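Local coordinates for protein S-adenosylmethionine tRNA ribosyltransferase (Rhodococcus sp., PDB 2NS0) that is of unknown function, may be a tRNA ribosyltransferase, and probably adopts a helix-turn-helix-related fold, at residues Val59-Lys64 and Gly75-Arg80. Numbering follows the deposited sequence.
Sequences VEVTQK and GPIRIR
R80 and E60 meet through their charged ends beside paired strands. Both NE and NH2 of R80 donate to one oxygen, E60 OE1, each at 2.9 Å from it. Both bonds are part of a salt bridge. Both nitrogens reach OE1 from the same face of the carboxylate, well above its plane, while OE1 lies close to the guanidinium plane. The two flat groups are turned 49° apart. T62 CG2 sits over one guanidinium face, offset toward the rim, 3.5 Å from R80 NH1. R80 chi1 of 71° sets CG close to E60 O, and the chain then stretches out to carry NE to the carboxylate. A water joins T62 OG1 to R80 NH1. T62 OG1 also touches R78 CB, but the end of R78 leads away, and its NE bonds to S24 OG.

Between the two segments the backbones pair antiparallel. E60 with R80 and T62 with R78 are hydrogen-bonded pairs, each with two N-H...O bonds. V61 with I79 is the non-hydrogen-bonded pair between them, where V61 CA makes a CA-H...O contact with R78 O at 3.3 Å.

V61 and I79 point to the other face of the sheet. V61 CG1 packs on I77 CD1 at 3.7 Å, and V59 CG2 meets I79 CG2 at 4.1 Å. A50 of helix 43-55 touches V61 and I79, and L16 of helix 5-18 touches V59 and I79. Strand 59-63 is the middle of a small antiparallel sheet, between 66-67 and 78-81. Three helices followed by this three-stranded sheet are consistent with a winged helix-turn-helix fold.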
loop_
_atom_site.group_PDB
_atom_site.type_symbol
_atom_site.label_atom_id
_atom_site.label_comp_id
_atom_site.label_asym_id
_atom_site.label_seq_id
_atom_site.Cartn_x
_atom_site.Cartn_y
_atom_site.Cartn_z
ATOM N N VAL A 59 -2.958 7.487 -4.044
ATOM C CA VAL A 59 -1.804 6.689 -4.379
ATOM C C VAL A 59 -2.073 5.970 -5.691
ATOM O O VAL A 59 -3.233 5.879 -6.114
ATOM C CB VAL A 59 -1.465 5.633 -3.251
ATOM C CG1 VAL A 59 -1.310 6.312 -1.856
ATOM C CG2 VAL A 59 -2.451 4.464 -3.244
ATOM N N GLU A 60 -1.000 5.487 -6.328
ATOM C CA GLU A 60 -1.097 4.514 -7.418
ATOM C C GLU A 60 -0.354 3.243 -7.037
ATOM O O GLU A 60 0.678 3.269 -6.323
ATOM C CB GLU A 60 -0.467 5.045 -8.713
ATOM C CG GLU A 60 -1.219 6.207 -9.330
ATOM C CD GLU A 60 -0.416 6.917 -10.373
ATOM O OE1 GLU A 60 0.777 7.230 -10.109
ATOM O OE2 GLU A 60 -0.973 7.132 -11.473
ATOM N N VAL A 61 -0.844 2.133 -7.559
ATOM C CA VAL A 61 -0.187 0.862 -7.339
ATOM C C VAL A 61 0.368 0.469 -8.711
ATOM O O VAL A 61 -0.333 0.634 -9.742
ATOM C CB VAL A 61 -1.214 -0.217 -6.851
ATOM C CG1 VAL A 61 -0.561 -1.609 -6.803
ATOM C CG2 VAL A 61 -1.895 0.184 -5.505
ATOM N N THR A 62 1.614 -0.017 -8.735
ATOM C CA THR A 62 2.260 -0.441 -9.972
ATOM C C THR A 62 2.795 -1.858 -9.857
ATOM O O THR A 62 3.099 -2.349 -8.777
ATOM C CB THR A 62 3.427 0.505 -10.432
ATOM O OG1 THR A 62 4.517 0.407 -9.516
ATOM C CG2 THR A 62 2.962 2.000 -10.543
ATOM N N GLN A 63 2.888 -2.512 -11.001
ATOM C CA GLN A 63 3.510 -3.814 -11.114
ATOM C C GLN A 63 4.261 -3.831 -12.435
ATOM O O GLN A 63 3.705 -3.547 -13.488
ATOM C CB GLN A 63 2.463 -4.910 -11.090
ATOM C CG GLN A 63 3.124 -6.239 -10.958
ATOM C CD GLN A 63 2.130 -7.341 -10.824
ATOM O OE1 GLN A 63 2.026 -7.944 -9.763
ATOM N NE2 GLN A 63 1.400 -7.629 -11.890
ATOM N N LYS A 64 5.541 -4.147 -12.358
ATOM C CA LYS A 64 6.413 -4.068 -13.495
ATOM C C LYS A 64 6.324 -2.740 -14.251
ATOM O O LYS A 64 6.381 -2.711 -15.488
ATOM C CB LYS A 64 6.154 -5.275 -14.413
ATOM C CG LYS A 64 6.367 -6.557 -13.638
ATOM C CD LYS A 64 6.026 -7.720 -14.397
ATOM C CE LYS A 64 6.079 -8.867 -13.469
ATOM N NZ LYS A 64 5.783 -10.049 -14.226
ATOM N N GLY A 75 1.066 -11.283 -7.357
ATOM C CA GLY A 75 2.440 -11.113 -6.956
ATOM C C GLY A 75 2.834 -9.690 -6.635
ATOM O O GLY A 75 1.974 -8.824 -6.520
ATOM N N PRO A 76 4.149 -9.462 -6.425
ATOM C CA PRO A 76 4.704 -8.223 -5.900
ATOM C C PRO A 76 4.292 -6.958 -6.651
ATOM O O PRO A 76 4.320 -6.907 -7.884
ATOM C CB PRO A 76 6.228 -8.449 -5.976
ATOM C CG PRO A 76 6.397 -9.921 -5.865
ATOM C CD PRO A 76 5.207 -10.482 -6.623
ATOM N N ILE A 77 3.915 -5.949 -5.881
ATOM C CA ILE A 77 3.470 -4.702 -6.421
ATOM C C ILE A 77 4.167 -3.575 -5.644
ATOM O O ILE A 77 4.737 -3.811 -4.568
ATOM C CB ILE A 77 1.927 -4.538 -6.301
ATOM C CG1 ILE A 77 1.493 -4.662 -4.796
ATOM C CG2 ILE A 77 1.195 -5.523 -7.295
ATOM C CD1 ILE A 77 0.030 -4.336 -4.416
ATOM N N ARG A 78 4.120 -2.367 -6.196
ATOM C CA ARG A 78 4.688 -1.174 -5.537
ATOM C C ARG A 78 3.574 -0.187 -5.230
ATOM O O ARG A 78 2.592 -0.137 -5.960
ATOM C CB ARG A 78 5.706 -0.489 -6.461
ATOM C CG ARG A 78 6.906 -1.344 -6.880
ATOM C CD ARG A 78 7.635 -1.944 -5.665
ATOM N NE ARG A 78 8.201 -0.942 -4.740
ATOM C CZ ARG A 78 8.889 -1.281 -3.651
ATOM N NH1 ARG A 78 9.081 -2.557 -3.365
ATOM N NH2 ARG A 78 9.396 -0.371 -2.839
ATOM N N ILE A 79 3.713 0.596 -4.154
ATOM C CA ILE A 79 2.721 1.661 -3.835
ATOM C C ILE A 79 3.410 3.013 -3.779
ATOM O O ILE A 79 4.412 3.139 -3.099
ATOM C CB ILE A 79 1.989 1.401 -2.469
ATOM C CG1 ILE A 79 1.428 -0.033 -2.412
ATOM C CG2 ILE A 79 0.905 2.433 -2.209
ATOM C CD1 ILE A 79 1.092 -0.537 -0.930
ATOM N N ARG A 80 2.880 4.004 -4.502
ATOM C CA ARG A 80 3.478 5.343 -4.608
ATOM C C ARG A 80 2.383 6.411 -4.491
ATOM O O ARG A 80 1.202 6.165 -4.820
ATOM C CB ARG A 80 4.222 5.519 -5.972
ATOM C CG ARG A 80 3.280 5.612 -7.189
ATOM C CD ARG A 80 4.003 5.282 -8.477
ATOM N NE ARG A 80 3.212 5.661 -9.651
ATOM C CZ ARG A 80 3.576 5.498 -10.923
ATOM N NH1 ARG A 80 4.758 4.934 -11.283
ATOM N NH2 ARG A 80 2.738 5.928 -11.847
HETATM O O HOH W 1 6.233 2.563 -9.655
#